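Local coordinates for hypothetical protein (Nostoc punctiforme, PDB 2O62) that is of unknown function but has two antiparallel beta-sheet domains related to calycins and so might bind a small ligand, at residues F20-P25 with G119-R124; G93-F98 with R106-F111. All coordinates share one frame; numbering follows the deposited sequence.

Interaction 1: residues F20-P25 with G119-R124; sequences FSNFSP and GLTLIR
Ser21 and Leu122 form a hydrogen-bonded antiparallel pair, as do Phe23 and Leu120, and the short strand axes run at 154° with a closest approach of 4.6 Å. Leu122 N to Ser21 O spans 2.8 Å, and Phe23 N to Leu120 O is equally short. On the face carrying Phe20, Asn22, Thr121 and Ile123, Phe20 and Ile123 lie side by side and point the same way. Ile123 CD1 sits over one face of the Phe20 ring, 3.9 Å from its centroid and displaced toward the CE2 rim, a CH-pi contact.

The other face bears Ser21, Phe23, Leu120 and Leu122. Here the Phe23 ring meets Leu122 obliquely, CE1 to CB at 3.8 Å, and also touches Pro216. Ser21 OG, anti to its own carbonyl carbon (chi1 -53°), accepts a bond of 3.0 Å from Arg124 NH2, and lies in the guanidinium plane. A water donates to Ser21 OG and Leu122 O and accepts from Arg124 N and NE, the NE bond being 2.9 Å.

This water, the in-plane NH2 bond and a salt bridge from NH1 to Glu134 would probably restrict rotation of the guanidinium. Glu134 probably also balances its charge, while Asp32, bonded to Ser21 OG, acts from the second shell and probably helps to position that hydroxyl as acceptor.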
loop_
_atom_site.group_PDB
_atom_site.type_symbol
_atom_site.label_atom_id
_atom_site.label_comp_id
_atom_site.label_asym_id
_atom_site.label_seq_id
_atom_site.Cartn_x
_atom_site.Cartn_y
_atom_site.Cartn_z
ATOM N N PHE A 20 12.434 5.243 7.857
ATOM C CA PHE A 20 12.077 3.868 7.520
ATOM C C PHE A 20 11.881 3.139 8.821
ATOM O O PHE A 20 12.817 3.044 9.598
ATOM C CB PHE A 20 13.230 3.182 6.789
ATOM C CG PHE A 20 13.396 3.590 5.332
ATOM C CD1 PHE A 20 13.526 4.915 4.967
ATOM C CD2 PHE A 20 13.545 2.640 4.335
ATOM C CE1 PHE A 20 13.707 5.285 3.639
ATOM C CE2 PHE A 20 13.752 3.026 2.997
ATOM C CZ PHE A 20 13.836 4.322 2.667
ATOM N N SER A 21 10.684 2.607 9.046
ATOM C CA SER A 21 10.283 2.005 10.336
ATOM C C SER A 21 9.837 0.570 10.145
ATOM O O SER A 21 8.928 0.315 9.363
ATOM C CB SER A 21 9.123 2.796 10.942
ATOM O OG SER A 21 9.465 4.160 11.012
ATOM N N ASN A 22 10.503 -0.362 10.826
ATOM C CA ASN A 22 10.126 -1.774 10.828
ATOM C C ASN A 22 9.212 -2.080 11.978
ATOM O O ASN A 22 9.564 -1.831 13.111
ATOM C CB ASN A 22 11.345 -2.656 10.989
ATOM C CG ASN A 22 12.328 -2.461 9.877
ATOM O OD1 ASN A 22 11.958 -2.102 8.762
ATOM N ND2 ASN A 22 13.590 -2.701 10.166
ATOM N N PHE A 23 8.082 -2.661 11.622
ATOM C CA PHE A 23 7.064 -3.110 12.540
ATOM C C PHE A 23 6.912 -4.622 12.502
ATOM O O PHE A 23 7.073 -5.262 11.452
ATOM C CB PHE A 23 5.724 -2.488 12.135
ATOM C CG PHE A 23 5.613 -1.046 12.455
ATOM C CD1 PHE A 23 6.031 -0.093 11.559
ATOM C CD2 PHE A 23 5.094 -0.623 13.667
ATOM C CE1 PHE A 23 5.949 1.264 11.850
ATOM C CE2 PHE A 23 5.013 0.746 13.965
ATOM C CZ PHE A 23 5.446 1.687 13.016
ATOM N N SER A 24 6.534 -5.190 13.639
ATOM C CA SER A 24 6.120 -6.591 13.714
ATOM C C SER A 24 4.733 -6.774 13.069
ATOM O O SER A 24 4.008 -5.785 12.853
ATOM C CB SER A 24 6.071 -7.055 15.170
ATOM O OG SER A 24 4.911 -6.572 15.808
ATOM N N PRO A 25 4.352 -8.027 12.778
ATOM C CA PRO A 25 3.000 -8.291 12.239
ATOM C C PRO A 25 1.848 -7.938 13.206
ATOM O O PRO A 25 0.702 -7.896 12.758
ATOM C CB PRO A 25 3.013 -9.786 11.966
ATOM C CG PRO A 25 4.442 -10.170 11.908
ATOM C CD PRO A 25 5.135 -9.274 12.896
ATOM N N GLY A 119 6.813 -9.244 8.698
ATOM C CA GLY A 119 7.119 -7.910 9.106
ATOM C C GLY A 119 6.599 -6.911 8.091
ATOM O O GLY A 119 6.214 -7.258 6.954
ATOM N N LEU A 120 6.562 -5.672 8.538
ATOM C CA LEU A 120 6.278 -4.536 7.671
ATOM C C LEU A 120 7.268 -3.402 7.834
ATOM O O LEU A 120 7.852 -3.207 8.907
ATOM C CB LEU A 120 4.922 -3.969 7.970
ATOM C CG LEU A 120 3.699 -4.870 8.208
ATOM C CD1 LEU A 120 2.768 -4.160 9.120
ATOM C CD2 LEU A 120 2.964 -5.152 6.963
ATOM N N THR A 121 7.390 -2.628 6.769
ATOM C CA THR A 121 8.189 -1.415 6.781
ATOM C C THR A 121 7.225 -0.273 6.413
ATOM O O THR A 121 6.489 -0.350 5.443
ATOM C CB THR A 121 9.383 -1.508 5.821
ATOM O OG1 THR A 121 10.169 -2.671 6.122
ATOM C CG2 THR A 121 10.278 -0.238 5.941
ATOM N N LEU A 122 7.213 0.758 7.230
ATOM C CA LEU A 122 6.407 1.937 7.008
ATOM C C LEU A 122 7.335 3.086 6.800
ATOM O O LEU A 122 8.139 3.371 7.653
ATOM C CB LEU A 122 5.495 2.186 8.189
ATOM C CG LEU A 122 4.361 3.174 7.961
ATOM C CD1 LEU A 122 3.319 2.565 7.019
ATOM C CD2 LEU A 122 3.757 3.456 9.331
ATOM N N ILE A 123 7.270 3.685 5.609
ATOM C CA ILE A 123 8.135 4.760 5.257
ATOM C C ILE A 123 7.261 6.016 5.150
ATOM O O ILE A 123 6.460 6.164 4.212
ATOM C CB ILE A 123 8.857 4.469 3.951
ATOM C CG1 ILE A 123 9.639 3.137 4.053
ATOM C CG2 ILE A 123 9.768 5.625 3.585
ATOM C CD1 ILE A 123 10.186 2.602 2.686
ATOM N N ARG A 124 7.429 6.915 6.115
ATOM C CA ARG A 124 6.646 8.156 6.200
ATOM C C ARG A 124 7.527 9.322 5.830
ATOM O O ARG A 124 8.425 9.653 6.576
ATOM C CB ARG A 124 6.104 8.365 7.618
ATOM C CG ARG A 124 5.109 7.304 8.032
ATOM C CD ARG A 124 4.912 7.277 9.523
ATOM N NE ARG A 124 5.988 6.571 10.189
ATOM C CZ ARG A 124 6.084 6.404 11.513
ATOM N NH1 ARG A 124 5.177 6.894 12.315
ATOM N NH2 ARG A 124 7.084 5.703 11.999
HETATM O O HOH W 1 8.417 5.937 8.802
#

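Interaction 2: residues G93-F98 with R106-F111; sequences GGELAF and RLVQLF
Glu95 OE2 and Arg106 NH1 make a salt bridge of 2.8 Å, with an N-H...O angle of 153°. NH1 approaches the syn side of OE2, 23° out of the carboxylate plane, while OE2 lies at the edge of the guanidinium; the two planes are 40° apart. Glu95 reaches it with CG anti to the backbone N and an extended chain, whereas the Arg106 chain bends at chi3, which turns NE aside. Nearer the backbone, Arg106 CD is 3.3 Å from Glu95 OE2, and Arg106 CG is 3.7 Å from Ala97 CB. Arg106 NH2 has a second salt-bridge partner in Glu125, so two acidic groups probably offset the charge of this buried arginine. An alanine at Arg106 would probably leave the Glu95 and Glu125 carboxylates without their shared cationic mate and open a gap beside Ala97.

Farther along, Val108 CG2 packs 4.1 Å from Glu95 CB. The backbone is paired by two hydrogen bonds between Leu96 and Leu107, with Leu107 N to Leu96 O at 2.8 Å, and two between Gly94 and Gln109. Gly93 CA comes within 3.0 Å of Gln109 O; a side chain there would clash with that oxygen, and the backbone angles of both Gly93 and Gly94 themselves call for glycine.

These strands form an antiparallel hairpin within the nine-stranded sheet. Strand 79-81 flanks it beside 93-100, and strand 117-127 beside 103-111. The face bearing Leu96, Leu107 and Gln109 packs against strands 219-224 and 233-242 of the other sheet, where Gln109 OE1 bonds Ser223 OG.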
loop_
_atom_site.group_PDB
_atom_site.type_symbol
_atom_site.label_atom_id
_atom_site.label_comp_id
_atom_site.label_asym_id
_atom_site.label_seq_id
_atom_site.Cartn_x
_atom_site.Cartn_y
_atom_site.Cartn_z
ATOM N N GLY A 93 5.082 -10.538 -0.796
ATOM C CA GLY A 93 5.429 -9.239 -0.263
ATOM C C GLY A 93 5.391 -8.174 -1.331
ATOM O O GLY A 93 4.920 -8.428 -2.440
ATOM N N GLY A 94 5.878 -6.980 -1.004
ATOM C CA GLY A 94 5.961 -5.912 -1.982
ATOM C C GLY A 94 5.593 -4.599 -1.294
ATOM O O GLY A 94 5.302 -4.566 -0.102
ATOM N N GLU A 95 5.587 -3.520 -2.068
ATOM C CA GLU A 95 5.430 -2.169 -1.538
ATOM C C GLU A 95 4.232 -1.481 -2.180
ATOM O O GLU A 95 4.070 -1.532 -3.405
ATOM C CB GLU A 95 6.677 -1.369 -1.862
ATOM C CG GLU A 95 6.621 0.099 -1.454
ATOM C CD GLU A 95 7.856 0.879 -1.863
ATOM O OE1 GLU A 95 8.745 0.309 -2.525
ATOM O OE2 GLU A 95 7.942 2.070 -1.547
ATOM N N LEU A 96 3.428 -0.820 -1.361
ATOM C CA LEU A 96 2.403 0.095 -1.829
ATOM C C LEU A 96 2.802 1.499 -1.391
ATOM O O LEU A 96 2.965 1.764 -0.219
ATOM C CB LEU A 96 1.055 -0.311 -1.219
ATOM C CG LEU A 96 0.745 -1.801 -1.550
ATOM C CD1 LEU A 96 -0.156 -2.392 -0.580
ATOM C CD2 LEU A 96 0.232 -2.001 -2.877
ATOM N N ALA A 97 2.907 2.402 -2.339
ATOM C CA ALA A 97 3.453 3.739 -2.098
ATOM C C ALA A 97 2.456 4.806 -2.544
ATOM O O ALA A 97 2.209 4.959 -3.731
ATOM C CB ALA A 97 4.786 3.889 -2.880
ATOM N N PHE A 98 1.872 5.515 -1.577
ATOM C CA PHE A 98 0.952 6.620 -1.810
ATOM C C PHE A 98 1.663 7.976 -1.822
ATOM O O PHE A 98 2.480 8.263 -0.954
ATOM C CB PHE A 98 -0.159 6.668 -0.732
ATOM C CG PHE A 98 -0.889 5.377 -0.519
ATOM C CD1 PHE A 98 -0.430 4.436 0.413
ATOM C CD2 PHE A 98 -2.077 5.126 -1.197
ATOM C CE1 PHE A 98 -1.120 3.274 0.649
ATOM C CE2 PHE A 98 -2.759 3.935 -0.978
ATOM C CZ PHE A 98 -2.281 3.026 -0.082
ATOM N N ARG A 106 4.615 4.953 2.353
ATOM C CA ARG A 106 4.998 3.769 1.597
ATOM C C ARG A 106 5.031 2.601 2.560
ATOM O O ARG A 106 5.651 2.693 3.622
ATOM C CB ARG A 106 6.320 3.937 0.912
ATOM C CG ARG A 106 6.369 5.183 0.159
ATOM C CD ARG A 106 7.552 5.291 -0.783
ATOM N NE ARG A 106 8.802 5.674 -0.149
ATOM C CZ ARG A 106 9.949 4.998 -0.241
ATOM N NH1 ARG A 106 10.025 3.831 -0.871
ATOM N NH2 ARG A 106 11.059 5.506 0.270
ATOM N N LEU A 107 4.302 1.552 2.223
ATOM C CA LEU A 107 4.180 0.410 3.098
ATOM C C LEU A 107 4.695 -0.843 2.403
ATOM O O LEU A 107 4.187 -1.230 1.361
ATOM C CB LEU A 107 2.717 0.238 3.569
ATOM C CG LEU A 107 2.444 -0.696 4.773
ATOM C CD1 LEU A 107 1.271 -0.224 5.574
ATOM C CD2 LEU A 107 2.145 -2.085 4.307
ATOM N N VAL A 108 5.692 -1.481 3.011
ATOM C CA VAL A 108 6.207 -2.755 2.592
ATOM C C VAL A 108 5.718 -3.897 3.511
ATOM O O VAL A 108 5.783 -3.804 4.754
ATOM C CB VAL A 108 7.747 -2.754 2.611
ATOM C CG1 VAL A 108 8.286 -4.015 2.042
ATOM C CG2 VAL A 108 8.274 -1.568 1.859
ATOM N N GLN A 109 5.199 -4.945 2.881
ATOM C CA GLN A 109 4.865 -6.195 3.539
ATOM C C GLN A 109 5.827 -7.282 3.146
ATOM O O GLN A 109 6.216 -7.385 1.969
ATOM C CB GLN A 109 3.444 -6.660 3.174
ATOM C CG GLN A 109 2.326 -5.664 3.534
ATOM C CD GLN A 109 0.932 -6.258 3.488
ATOM O OE1 GLN A 109 0.714 -7.425 3.877
ATOM N NE2 GLN A 109 -0.030 -5.444 3.070
ATOM N N LEU A 110 6.179 -8.109 4.120
ATOM C CA LEU A 110 7.184 -9.151 3.985
ATOM C C LEU A 110 6.631 -10.431 4.579
ATOM O O LEU A 110 6.202 -10.446 5.738
ATOM C CB LEU A 110 8.470 -8.756 4.700
ATOM C CG LEU A 110 9.127 -7.464 4.237
ATOM C CD1 LEU A 110 10.253 -7.136 5.163
ATOM C CD2 LEU A 110 9.656 -7.567 2.792
ATOM N N PHE A 111 6.579 -11.484 3.761
ATOM C CA PHE A 111 6.089 -12.796 4.162
ATOM C C PHE A 111 7.231 -13.787 4.228
ATOM O O PHE A 111 8.196 -13.709 3.445
ATOM C CB PHE A 111 4.983 -13.301 3.195
ATOM C CG PHE A 111 3.707 -12.470 3.254
ATOM C CD1 PHE A 111 3.669 -11.185 2.742
ATOM C CD2 PHE A 111 2.562 -12.969 3.889
ATOM C CE1 PHE A 111 2.517 -10.401 2.799
ATOM C CE2 PHE A 111 1.415 -12.171 3.952
ATOM C CZ PHE A 111 1.408 -10.894 3.411
#

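How the interactions relate
From the N terminus, 20-25 covers the end of strand 14-23 and pairs with 119-124, 94 residues further on; interaction 1 thereby closes a long loop rich in strands. Interaction 2 falls wholly within that loop, joining 93-98 to 106-111 across a short hairpin turn. The next strand, 117-127, returns beside 103-111, so the two contacts become adjacent, their centres about 9 Å apart. Thr121 O to Val108 N at 2.8 Å and Ile123 N to Arg106 O at 2.7 Å are probable hydrogen bonds between them. The order 14-23, 117-127, 103-111, 93-100 thus joins the first strand to the later hairpin in one sheet.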